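Local atomic coordinates of beta-lactamase (Sphaerobacter thermophilus, PDB entry 4EWF), a protein that probably hydrolyses beta-lactams to substituted beta-amino acids, as a member of the class A beta-lactamase family. Residues E22-T27 / N245-H250; T109-D114 / K194-R199; N225-I230 / V238-T243. All blocks are in the same frame, centred on the assembly; numbering follows the deposited sequence.

Overall arrangement
The three contacts run from surface to core. Contact 3 is wholly buried and joins the two strands of a hairpin by backbone hydrogen bonds; contact 1 lies at the surface, about 17 Å away between centres, and relies on water bridges and van der Waals touches. The two share an element, since strand 235-244 of contact 3 leads into the 245-250 segment of contact 1, and Thr27 packs on Thr243. Contact 2 is partly buried and mixes one direct backbone bond with two waters. It fastens the end of helix 102-111 to the loop after helix 182-192, about 13 Å from contact 3 between centres, without touching it.

Contact 1: residues E22-T27 / N245-H250; sequences EATGGT and NLPDLH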
ATOM      1  N   GLU A  22      15.844  -6.825  11.408  1.00 19.60           N
ATOM      2  CA  GLU A  22      15.300  -7.354  12.660  1.00 25.20           C
ATOM      3  C   GLU A  22      16.321  -7.436  13.794  1.00 27.79           C
ATOM      4  O   GLU A  22      15.979  -7.800  14.929  1.00 24.05           O
ATOM      5  CB  GLU A  22      14.693  -8.737  12.428  1.00 25.99           C
ATOM      6  CG  GLU A  22      13.524  -8.735  11.470  1.00 21.63           C
ATOM      7  CD  GLU A  22      12.881 -10.104  11.335  1.00 27.86           C
ATOM      8  OE1 GLU A  22      13.612 -11.119  11.412  1.00 25.45           O
ATOM      9  OE2 GLU A  22      11.639 -10.170  11.159  1.00 25.28           O
ATOM     10  N   ALA A  23      17.568  -7.099  13.491  1.00 26.61           N
ATOM     11  CA  ALA A  23      18.652  -7.288  14.438  1.00 33.85           C
ATOM     12  C   ALA A  23      18.466  -6.520  15.752  1.00 38.96           C
ATOM     13  O   ALA A  23      18.939  -6.965  16.794  1.00 38.83           O
ATOM     14  CB  ALA A  23      19.995  -6.940  13.790  1.00 38.68           C
ATOM     15  N   THR A  24      17.793  -5.372  15.718  1.00 31.12           N
ATOM     16  CA  THR A  24      17.600  -4.613  16.954  1.00 38.93           C
ATOM     17  C   THR A  24      16.316  -4.986  17.707  1.00 43.54           C
ATOM     18  O   THR A  24      15.939  -4.317  18.665  1.00 48.54           O
ATOM     19  CB  THR A  24      17.680  -3.083  16.735  1.00 43.01           C
ATOM     20  OG1 THR A  24      16.792  -2.696  15.680  1.00 46.61           O
ATOM     21  CG2 THR A  24      19.106  -2.674  16.376  1.00 42.76           C
ATOM     22  N   GLY A  25      15.653  -6.053  17.282  1.00 34.72           N
ATOM     23  CA  GLY A  25      14.535  -6.583  18.042  1.00 38.49           C
ATOM     24  C   GLY A  25      13.163  -6.351  17.424  1.00 34.46           C
ATOM     25  O   GLY A  25      12.163  -6.873  17.923  1.00 31.34           O
ATOM     26  N   GLY A  26      13.108  -5.587  16.338  1.00 27.11           N
ATOM     27  CA  GLY A  26      11.851  -5.379  15.641  1.00 24.77           C
ATOM     28  C   GLY A  26      11.478  -6.575  14.777  1.00 26.48           C
ATOM     29  O   GLY A  26      12.173  -7.593  14.762  1.00 25.76           O
ATOM     30  N   THR A  27      10.390  -6.445  14.032  1.00 19.98           N
ATOM     31  CA  THR A  27       9.885  -7.542  13.208  1.00 20.81           C
ATOM     32  C   THR A  27       9.609  -7.090  11.790  1.00 21.44           C
ATOM     33  O   THR A  27       9.063  -6.007  11.576  1.00 20.10           O
ATOM     34  CB  THR A  27       8.570  -8.121  13.816  1.00 26.49           C
ATOM     35  OG1 THR A  27       8.853  -8.644  15.114  1.00 28.43           O
ATOM     36  CG2 THR A  27       7.995  -9.252  12.938  1.00 24.38           C
ATOM     37  N   ASN A 245       8.200  -1.967  15.153  1.00 23.53           N
ATOM     38  CA  ASN A 245       9.165  -1.792  16.231  1.00 25.38           C
ATOM     39  C   ASN A 245      10.636  -1.738  15.823  1.00 24.39           C
ATOM     40  O   ASN A 245      11.500  -2.054  16.635  1.00 22.52           O
ATOM     41  CB  ASN A 245       8.978  -2.884  17.292  1.00 31.67           C
ATOM     42  CG  ASN A 245       7.604  -2.843  17.904  1.00 39.85           C
ATOM     43  OD1 ASN A 245       7.079  -1.763  18.191  1.00 35.41           O
ATOM     44  ND2 ASN A 245       6.988  -4.008  18.062  1.00 37.50           N
ATOM     45  N   LEU A 246      10.931  -1.358  14.582  1.00 21.78           N
ATOM     46  CA  LEU A 246      12.308  -0.983  14.254  1.00 25.33           C
ATOM     47  C   LEU A 246      12.654   0.280  15.045  1.00 28.12           C
ATOM     48  O   LEU A 246      11.769   0.910  15.624  1.00 24.24           O
ATOM     49  CB  LEU A 246      12.495  -0.767  12.749  1.00 25.15           C
ATOM     50  CG  LEU A 246      12.169  -1.936  11.808  1.00 37.77           C
ATOM     51  CD1 LEU A 246      12.968  -1.852  10.504  1.00 26.65           C
ATOM     52  CD2 LEU A 246      12.390  -3.255  12.476  1.00 32.37           C
ATOM     53  N   PRO A 247      13.938   0.654  15.086  1.00 26.96           N
ATOM     54  CA  PRO A 247      14.309   1.736  16.010  1.00 29.24           C
ATOM     55  C   PRO A 247      13.630   3.083  15.752  1.00 27.01           C
ATOM     56  O   PRO A 247      13.324   3.801  16.703  1.00 30.45           O
ATOM     57  CB  PRO A 247      15.819   1.842  15.819  1.00 31.00           C
ATOM     58  CG  PRO A 247      16.226   0.430  15.470  1.00 25.91           C
ATOM     59  CD  PRO A 247      15.125  -0.038  14.549  1.00 23.21           C
ATOM     60  N   ASP A 248      13.387   3.421  14.494  1.00 22.89           N
ATOM     61  CA  ASP A 248      12.789   4.711  14.165  1.00 25.52           C
ATOM     62  C   ASP A 248      12.346   4.724  12.716  1.00 28.09           C
ATOM     63  O   ASP A 248      12.534   3.745  11.992  1.00 22.84           O
ATOM     64  CB  ASP A 248      13.773   5.873  14.435  1.00 23.12           C
ATOM     65  CG  ASP A 248      15.180   5.599  13.891  1.00 33.61           C
ATOM     66  OD1 ASP A 248      15.312   5.056  12.765  1.00 28.48           O
ATOM     67  OD2 ASP A 248      16.160   5.923  14.594  1.00 44.21           O
ATOM     68  N   LEU A 249      11.750   5.837  12.300  1.00 27.76           N
ATOM     69  CA  LEU A 249      11.247   5.962  10.942  1.00 26.85           C
ATOM     70  C   LEU A 249      12.359   5.703   9.919  1.00 23.21           C
ATOM     71  O   LEU A 249      12.169   4.950   8.965  1.00 24.01           O
ATOM     72  CB  LEU A 249      10.625   7.345  10.725  1.00 26.52           C
ATOM     73  CG  LEU A 249      10.277   7.696   9.275  1.00 20.98           C
ATOM     74  CD1 LEU A 249       9.159   6.777   8.749  1.00 22.48           C
ATOM     75  CD2 LEU A 249       9.903   9.196   9.146  1.00 29.32           C
ATOM     76  N   HIS A 250      13.516   6.330  10.122  1.00 22.21           N
ATOM     77  CA  HIS A 250      14.637   6.152   9.204  1.00 24.79           C
ATOM     78  C   HIS A 250      14.998   4.669   9.040  1.00 24.26           C
ATOM     79  O   HIS A 250      15.242   4.190   7.927  1.00 24.17           O
ATOM     80  CB  HIS A 250      15.859   6.908   9.709  1.00 20.07           C
ATOM     81  CG  HIS A 250      17.117   6.574   8.969  1.00 31.77           C
ATOM     82  ND1 HIS A 250      17.993   5.593   9.390  1.00 34.78           N
ATOM     83  CD2 HIS A 250      17.644   7.086   7.829  1.00 33.14           C
ATOM     84  CE1 HIS A 250      19.004   5.514   8.541  1.00 38.22           C
ATOM     85  NE2 HIS A 250      18.818   6.408   7.585  1.00 34.82           N
TER
HETATM   86  O   HOH W   1      14.133  -1.813  17.502  1.00 41.60           O
HETATM   87  O   HOH W   2       7.450  -6.976  16.662  1.00 39.71           O
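Thr24 and Pro247 meet at the exposed side of this contact, their side chains crossing at about a right angle. Followed outward from the backbone, Thr24 first brings CB to 4.0 Å from Pro247 CG. Its hydroxyl then does the closer touching: OG1 lies 3.2 Å from Pro247 CG and borders CD of the same ring as well. The torsion explains the approach, because chi1 of 52° sets OG1 between the backbone N and the carbonyl carbon, while CG2 stands anti to that carbon.

Deeper in, Gly26 lets the two backbones come close: where a CB would stand lie Leu246 CD2 and Asn245 O. Its CA is 3.5 Å from Asn245 O and 3.8 Å from Leu246 CD2, the methyl that also borders Thr27 N. The evidence for polar contact across the segments is water-mediated. Water 1 donates to Asn245 O at 2.8 Å and to Thr24 O at 3.3 Å. Water 2 is 2.7 Å from Thr27 OG1 and makes a weak bond with Asn245 ND2.

A type I turn from Glu22 to Gly25, closed by Gly25 N to Glu22 O at 2.9 Å, shapes one side. Past the other, Asp248 OD1 caps helix 249-266 at Ala251 N. Thr27 also pairs through its backbone with Glu244, which marks where the strands take over. The arrangement thus brings together the link from helix 12-22 to strand 27-33 and the link from strand 235-244 to helix 249-266, the terminal helices and neighbouring strands of the alpha/beta domain of the class A beta-lactamase fold.

Contact 2: residues T109-D114 / K194-R199; sequences TISISD and KQQNPR
Ser111 O, near the end of helix 102-111, accepts from Gln196 N at 3.1 Å and, weakly, from water 4. The direct bond is bent, with 147° at the hydrogen, but its donor lies in the carbonyl plane on a lone pair. Water 4 also donates to Gln195 OE1 at 2.7 Å, and that oxygen takes Asn197 N in its amide plane at 2.9 Å. A second bridge runs beside the first: water 3 donates to Ile110 O at 2.8 Å and accepts from Gln195 NE2 at 3.1 Å. The bend at chi2 (52°) turns Gln195 CD back, and the amide's rotation about the last bond then sets OE1 and NE2; NE2 also bonds Ser215 O, so both ends of the amide are engaged.

On the exposed side Gln196 and Ile112 lie side by side, pointing the same way, with Ile112 CG2 3.4 Å from Gln196 OE1. Ser111 instead offers CB to Lys194 O, its OG bonding back to Tyr107 O.

Ser113 OG bonds Ser52 OG, Lys55 NZ and Lys216 NZ. This pattern is consistent with the SxxK, SxN and K(T/S)G motifs of a serine beta-lactamase active site, segment 109-114 carrying the serine of the probable SxN motif.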
ATOM      1  N   THR A 109      -5.935  10.535  -1.184  1.00 19.17           N
ATOM      2  CA  THR A 109      -5.854   9.325  -0.369  1.00 16.87           C
ATOM      3  C   THR A 109      -4.570   8.503  -0.661  1.00 22.94           C
ATOM      4  O   THR A 109      -3.854   8.096   0.256  1.00 24.97           O
ATOM      5  CB  THR A 109      -7.120   8.450  -0.562  1.00 26.58           C
ATOM      6  OG1 THR A 109      -8.252   9.106   0.034  1.00 24.54           O
ATOM      7  CG2 THR A 109      -6.948   7.073   0.098  1.00 25.78           C
ATOM      8  N   ILE A 110      -4.282   8.302  -1.939  1.00 20.18           N
ATOM      9  CA  ILE A 110      -3.173   7.456  -2.374  1.00 23.56           C
ATOM     10  C   ILE A 110      -1.817   8.177  -2.387  1.00 23.65           C
ATOM     11  O   ILE A 110      -0.829   7.653  -1.871  1.00 21.33           O
ATOM     12  CB  ILE A 110      -3.468   6.847  -3.775  1.00 22.16           C
ATOM     13  CG1 ILE A 110      -4.720   5.965  -3.717  1.00 24.71           C
ATOM     14  CG2 ILE A 110      -2.286   6.046  -4.281  1.00 23.71           C
ATOM     15  CD1 ILE A 110      -4.635   4.819  -2.680  1.00 25.90           C
ATOM     16  N   SER A 111      -1.768   9.365  -2.980  1.00 22.76           N
ATOM     17  CA  SER A 111      -0.497  10.057  -3.204  1.00 26.15           C
ATOM     18  C   SER A 111       0.196  10.497  -1.918  1.00 25.48           C
ATOM     19  O   SER A 111       1.418  10.350  -1.774  1.00 21.05           O
ATOM     20  CB  SER A 111      -0.691  11.277  -4.122  1.00 28.13           C
ATOM     21  OG  SER A 111      -1.493  12.258  -3.489  1.00 26.22           O
ATOM     22  N   ILE A 112      -0.577  11.056  -0.993  1.00 20.75           N
ATOM     23  CA  ILE A 112      -0.008  11.584   0.240  1.00 25.21           C
ATOM     24  C   ILE A 112      -0.703  11.049   1.492  1.00 19.89           C
ATOM     25  O   ILE A 112      -0.472  11.546   2.600  1.00 22.38           O
ATOM     26  CB  ILE A 112      -0.053  13.136   0.272  1.00 26.69           C
ATOM     27  CG1 ILE A 112      -1.497  13.637   0.366  1.00 29.12           C
ATOM     28  CG2 ILE A 112       0.609  13.722  -0.956  1.00 27.31           C
ATOM     29  CD1 ILE A 112      -1.597  15.082   0.867  1.00 26.38           C
ATOM     30  N   SER A 113      -1.566  10.053   1.321  1.00 17.70           N
ATOM     31  CA  SER A 113      -2.218   9.414   2.467  1.00 18.07           C
ATOM     32  C   SER A 113      -3.127  10.367   3.261  1.00 19.56           C
ATOM     33  O   SER A 113      -3.125  10.392   4.503  1.00 19.73           O
ATOM     34  CB  SER A 113      -1.177   8.764   3.384  1.00 20.71           C
ATOM     35  OG  SER A 113      -1.728   7.598   3.979  1.00 25.81           O
ATOM     36  N   ASP A 114      -3.918  11.153   2.539  1.00 20.81           N
ATOM     37  CA  ASP A 114      -4.775  12.130   3.193  1.00 17.69           C
ATOM     38  C   ASP A 114      -5.904  11.446   3.974  1.00 18.39           C
ATOM     39  O   ASP A 114      -6.791  10.816   3.393  1.00 18.42           O
ATOM     40  CB  ASP A 114      -5.334  13.102   2.152  1.00 17.92           C
ATOM     41  CG  ASP A 114      -5.959  14.320   2.782  1.00 19.86           C
ATOM     42  OD1 ASP A 114      -5.554  15.457   2.435  1.00 21.43           O
ATOM     43  OD2 ASP A 114      -6.856  14.131   3.625  1.00 19.19           O
ATOM     44  N   LYS A 194       1.547   7.494  -8.454  1.00 22.26           N
ATOM     45  CA  LYS A 194       1.629   8.879  -7.987  1.00 24.95           C
ATOM     46  C   LYS A 194       2.077   8.998  -6.519  1.00 25.83           C
ATOM     47  O   LYS A 194       2.155  10.096  -5.968  1.00 25.16           O
ATOM     48  CB  LYS A 194       0.307   9.603  -8.273  1.00 19.26           C
ATOM     49  CG  LYS A 194       0.106   9.775  -9.787  1.00 24.72           C
ATOM     50  CD  LYS A 194      -1.004  10.724 -10.124  1.00 35.22           C
ATOM     51  CE  LYS A 194      -1.062  10.957 -11.627  1.00 42.05           C
ATOM     52  NZ  LYS A 194      -1.176   9.666 -12.362  1.00 40.04           N
ATOM     53  N   GLN A 195       2.376   7.854  -5.901  1.00 20.89           N
ATOM     54  CA  GLN A 195       2.988   7.792  -4.566  1.00 24.25           C
ATOM     55  C   GLN A 195       4.086   8.853  -4.407  1.00 26.24           C
ATOM     56  O   GLN A 195       5.010   8.919  -5.214  1.00 23.46           O
ATOM     57  CB  GLN A 195       3.578   6.389  -4.347  1.00 23.89           C
ATOM     58  CG  GLN A 195       4.364   6.200  -3.055  1.00 24.27           C
ATOM     59  CD  GLN A 195       3.584   6.630  -1.834  1.00 23.99           C
ATOM     60  OE1 GLN A 195       3.978   7.557  -1.145  1.00 21.52           O
ATOM     61  NE2 GLN A 195       2.475   5.949  -1.556  1.00 21.03           N
ATOM     62  N   GLN A 196       3.989   9.691  -3.379  1.00 21.69           N
ATOM     63  CA  GLN A 196       4.944  10.794  -3.255  1.00 26.60           C
ATOM     64  C   GLN A 196       6.179  10.502  -2.400  1.00 29.93           C
ATOM     65  O   GLN A 196       7.122  11.292  -2.395  1.00 28.60           O
ATOM     66  CB  GLN A 196       4.248  12.071  -2.770  1.00 24.05           C
ATOM     67  CG  GLN A 196       3.243  12.589  -3.782  1.00 29.65           C
ATOM     68  CD  GLN A 196       2.917  14.056  -3.586  1.00 29.91           C
ATOM     69  OE1 GLN A 196       3.375  14.690  -2.625  1.00 24.22           O
ATOM     70  NE2 GLN A 196       2.130  14.610  -4.506  1.00 27.11           N
ATOM     71  N   ASN A 197       6.171   9.387  -1.671  1.00 19.21           N
ATOM     72  CA  ASN A 197       7.322   9.019  -0.849  1.00 22.48           C
ATOM     73  C   ASN A 197       8.165   7.928  -1.520  1.00 23.65           C
ATOM     74  O   ASN A 197       7.791   6.753  -1.481  1.00 20.73           O
ATOM     75  CB  ASN A 197       6.849   8.532   0.520  1.00 23.41           C
ATOM     76  CG  ASN A 197       8.009   8.157   1.435  1.00 22.80           C
ATOM     77  OD1 ASN A 197       9.163   8.357   1.083  1.00 24.02           O
ATOM     78  ND2 ASN A 197       7.699   7.623   2.612  1.00 17.60           N
ATOM     79  N   PRO A 198       9.298   8.311  -2.130  1.00 24.72           N
ATOM     80  CA  PRO A 198      10.151   7.358  -2.857  1.00 24.77           C
ATOM     81  C   PRO A 198      11.192   6.641  -1.993  1.00 27.01           C
ATOM     82  O   PRO A 198      12.097   6.018  -2.555  1.00 23.76           O
ATOM     83  CB  PRO A 198      10.899   8.267  -3.831  1.00 29.39           C
ATOM     84  CG  PRO A 198      11.107   9.518  -3.044  1.00 27.34           C
ATOM     85  CD  PRO A 198       9.822   9.688  -2.230  1.00 23.01           C
ATOM     86  N   ARG A 199      11.075   6.711  -0.671  1.00 24.20           N
ATOM     87  CA  ARG A 199      12.163   6.281   0.204  1.00 24.86           C
ATOM     88  C   ARG A 199      12.073   4.805   0.594  1.00 23.77           C
ATOM     89  O   ARG A 199      12.972   4.277   1.256  1.00 22.50           O
ATOM     90  CB  ARG A 199      12.183   7.137   1.477  1.00 17.85           C
ATOM     91  CG  ARG A 199      12.470   8.617   1.227  1.00 18.80           C
ATOM     92  CD  ARG A 199      12.283   9.419   2.500  1.00 20.69           C
ATOM     93  NE  ARG A 199      12.396  10.867   2.279  1.00 23.27           N
ATOM     94  CZ  ARG A 199      11.414  11.612   1.780  1.00 25.11           C
ATOM     95  NH1 ARG A 199      10.264  11.039   1.429  1.00 21.60           N
ATOM     96  NH2 ARG A 199      11.579  12.920   1.621  1.00 27.75           N
TER
HETATM   97  O   HOH W   3       0.758   7.563   0.475  1.00 24.20           O
HETATM   98  O   HOH W   4       3.081   9.009   0.948  1.00 32.02           O

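Contact 3: residues N225-I230 / V238-T243; sequences NDVGFI and VVAVFT
The beta hairpin of strands 223-232 and 235-244 holds this contact at its middle, where Asp226 pairs with Val241 and Gly228 with Val239. The short axes run 4.8 Å apart at 176°, cleanly antiparallel. Both named pairs are hydrogen-bonded in both directions: Asp226 N reaches Val241 O at 3.0 Å and Gly228 N reaches Val239 O at 2.8 Å, and all four bonds are nearly straight, 168° or more at the hydrogen. Between them sits the non-hydrogen-bonded pair Val227 and Ala240, where Val227 CA makes a CA-H...O contact with Val239 O at 3.4 Å.

At the Asn225 end a side chain joins in. Asn225 OD1 accepts Thr243 N in the carbonyl plane at 3.2 Å, and water 5 donates both to Asn225 OD1, at 2.8 Å, and to Thr243 O; Asn225 ND2 is hydrogen-bonded to Arg49 O. The same amide lies obliquely against Phe242, its plane 46° from the ring and Asn225 CG 3.3 Å from Phe242 CD1. Phe242 CG stands anti to its carbonyl carbon, and farther round the ring Phe242 CZ meets Val227 CG2 at 3.7 Å.

Helix 164-175 packs on Val227 and Val238, on the face that also carries Phe242, whereas helix 249-266 meets Val239 and Val241 on the other face. In the five-stranded antiparallel sheet, strand 223-232 is flanked beyond the hairpin by strand 212-220, and strand 235-244 by strand 27-33.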
ATOM      1  N   ASN A 225       5.435   0.578   6.739  1.00 12.97           N
ATOM      2  CA  ASN A 225       5.034  -0.394   5.717  1.00 15.93           C
ATOM      3  C   ASN A 225       5.111   0.228   4.325  1.00 21.15           C
ATOM      4  O   ASN A 225       5.045   1.454   4.181  1.00 19.48           O
ATOM      5  CB  ASN A 225       3.575  -0.881   5.927  1.00 16.82           C
ATOM      6  CG  ASN A 225       3.257  -1.260   7.361  1.00 21.93           C
ATOM      7  OD1 ASN A 225       4.096  -1.799   8.082  1.00 18.60           O
ATOM      8  ND2 ASN A 225       2.008  -1.012   7.774  1.00 15.47           N
ATOM      9  N   ASP A 226       5.216  -0.621   3.302  1.00 19.10           N
ATOM     10  CA  ASP A 226       5.045  -0.194   1.907  1.00 20.20           C
ATOM     11  C   ASP A 226       4.585  -1.396   1.074  1.00 21.88           C
ATOM     12  O   ASP A 226       5.111  -2.499   1.213  1.00 20.29           O
ATOM     13  CB  ASP A 226       6.333   0.425   1.349  1.00 16.17           C
ATOM     14  CG  ASP A 226       6.077   1.390   0.179  1.00 24.28           C
ATOM     15  OD1 ASP A 226       4.899   1.723  -0.097  1.00 23.82           O
ATOM     16  OD2 ASP A 226       7.061   1.812  -0.468  1.00 23.09           O
ATOM     17  N   VAL A 227       3.578  -1.189   0.239  1.00 17.12           N
ATOM     18  CA  VAL A 227       3.006  -2.272  -0.550  1.00 21.41           C
ATOM     19  C   VAL A 227       2.889  -1.804  -1.982  1.00 22.18           C
ATOM     20  O   VAL A 227       2.259  -0.784  -2.244  1.00 20.56           O
ATOM     21  CB  VAL A 227       1.585  -2.643  -0.052  1.00 16.21           C
ATOM     22  CG1 VAL A 227       0.902  -3.601  -1.054  1.00 16.15           C
ATOM     23  CG2 VAL A 227       1.640  -3.242   1.355  1.00 18.13           C
ATOM     24  N   GLY A 228       3.505  -2.513  -2.921  1.00 16.29           N
ATOM     25  CA  GLY A 228       3.420  -2.052  -4.297  1.00 19.56           C
ATOM     26  C   GLY A 228       4.059  -2.943  -5.339  1.00 24.99           C
ATOM     27  O   GLY A 228       4.204  -4.150  -5.136  1.00 20.39           O
ATOM     28  N   PHE A 229       4.444  -2.342  -6.463  1.00 21.15           N
ATOM     29  CA  PHE A 229       4.989  -3.107  -7.559  1.00 23.50           C
ATOM     30  C   PHE A 229       6.095  -2.328  -8.249  1.00 22.86           C
ATOM     31  O   PHE A 229       6.140  -1.100  -8.204  1.00 24.57           O
ATOM     32  CB  PHE A 229       3.892  -3.411  -8.581  1.00 19.11           C
ATOM     33  CG  PHE A 229       3.389  -2.191  -9.284  1.00 25.97           C
ATOM     34  CD1 PHE A 229       3.918  -1.814 -10.512  1.00 30.60           C
ATOM     35  CD2 PHE A 229       2.407  -1.395  -8.704  1.00 23.37           C
ATOM     36  CE1 PHE A 229       3.461  -0.676 -11.165  1.00 30.15           C
ATOM     37  CE2 PHE A 229       1.942  -0.253  -9.356  1.00 24.12           C
ATOM     38  CZ  PHE A 229       2.478   0.112 -10.575  1.00 29.01           C
ATOM     39  N   ILE A 230       6.983  -3.064  -8.897  1.00 23.88           N
ATOM     40  CA  ILE A 230       7.975  -2.461  -9.774  1.00 24.64           C
ATOM     41  C   ILE A 230       7.956  -3.192 -11.111  1.00 23.82           C
ATOM     42  O   ILE A 230       8.075  -4.420 -11.162  1.00 22.10           O
ATOM     43  CB  ILE A 230       9.381  -2.508  -9.163  1.00 25.58           C
ATOM     44  CG1 ILE A 230       9.415  -1.707  -7.861  1.00 27.41           C
ATOM     45  CG2 ILE A 230      10.404  -1.956 -10.140  1.00 22.78           C
ATOM     46  CD1 ILE A 230      10.614  -2.007  -7.021  1.00 26.96           C
ATOM     47  N   VAL A 238       6.338  -7.962  -7.361  1.00 17.23           N
ATOM     48  CA  VAL A 238       5.352  -7.540  -6.355  1.00 21.72           C
ATOM     49  C   VAL A 238       6.002  -7.523  -4.978  1.00 21.89           C
ATOM     50  O   VAL A 238       6.649  -8.483  -4.588  1.00 22.60           O
ATOM     51  CB  VAL A 238       4.116  -8.463  -6.333  1.00 23.33           C
ATOM     52  CG1 VAL A 238       3.183  -8.089  -5.197  1.00 20.75           C
ATOM     53  CG2 VAL A 238       3.388  -8.410  -7.682  1.00 27.24           C
ATOM     54  N   VAL A 239       5.816  -6.428  -4.243  1.00 14.88           N
ATOM     55  CA  VAL A 239       6.472  -6.251  -2.955  1.00 17.78           C
ATOM     56  C   VAL A 239       5.505  -5.798  -1.855  1.00 18.89           C
ATOM     57  O   VAL A 239       4.919  -4.727  -1.934  1.00 25.55           O
ATOM     58  CB  VAL A 239       7.617  -5.219  -3.064  1.00 17.86           C
ATOM     59  CG1 VAL A 239       8.252  -4.965  -1.679  1.00 17.45           C
ATOM     60  CG2 VAL A 239       8.645  -5.694  -4.088  1.00 20.96           C
ATOM     61  N   ALA A 240       5.344  -6.622  -0.831  1.00 19.36           N
ATOM     62  CA  ALA A 240       4.551  -6.228   0.331  1.00 18.71           C
ATOM     63  C   ALA A 240       5.406  -6.408   1.590  1.00 23.73           C
ATOM     64  O   ALA A 240       5.681  -7.529   2.016  1.00 21.31           O
ATOM     65  CB  ALA A 240       3.259  -7.062   0.406  1.00 20.94           C
ATOM     66  N   VAL A 241       5.874  -5.303   2.152  1.00 18.65           N
ATOM     67  CA  VAL A 241       6.724  -5.371   3.333  1.00 16.21           C
ATOM     68  C   VAL A 241       6.110  -4.571   4.464  1.00 21.16           C
ATOM     69  O   VAL A 241       5.748  -3.413   4.285  1.00 23.61           O
ATOM     70  CB  VAL A 241       8.133  -4.831   3.032  1.00 17.60           C
ATOM     71  CG1 VAL A 241       9.005  -4.841   4.288  1.00 20.47           C
ATOM     72  CG2 VAL A 241       8.767  -5.672   1.929  1.00 21.13           C
ATOM     73  N   PHE A 242       5.962  -5.221   5.616  1.00 19.96           N
ATOM     74  CA  PHE A 242       5.481  -4.583   6.831  1.00 18.77           C
ATOM     75  C   PHE A 242       6.583  -4.616   7.866  1.00 24.41           C
ATOM     76  O   PHE A 242       7.273  -5.627   8.001  1.00 20.30           O
ATOM     77  CB  PHE A 242       4.221  -5.305   7.342  1.00 19.25           C
ATOM     78  CG  PHE A 242       3.031  -5.106   6.438  1.00 21.00           C
ATOM     79  CD1 PHE A 242       2.021  -4.223   6.787  1.00 18.13           C
ATOM     80  CD2 PHE A 242       2.964  -5.746   5.208  1.00 18.98           C
ATOM     81  CE1 PHE A 242       0.925  -4.013   5.944  1.00 17.81           C
ATOM     82  CE2 PHE A 242       1.871  -5.542   4.349  1.00 18.42           C
ATOM     83  CZ  PHE A 242       0.852  -4.663   4.723  1.00 15.85           C
ATOM     84  N   THR A 243       6.775  -3.513   8.590  1.00 17.18           N
ATOM     85  CA  THR A 243       7.769  -3.543   9.658  1.00 16.66           C
ATOM     86  C   THR A 243       7.201  -2.940  10.933  1.00 24.59           C
ATOM     87  O   THR A 243       6.394  -2.013  10.903  1.00 21.41           O
ATOM     88  CB  THR A 243       9.113  -2.830   9.312  1.00 21.94           C
ATOM     89  OG1 THR A 243       8.993  -1.414   9.526  1.00 19.41           O
ATOM     90  CG2 THR A 243       9.568  -3.115   7.876  1.00 23.89           C
TER
HETATM   91  O   HOH W   5       3.783  -3.038  10.588  1.00 23.98           O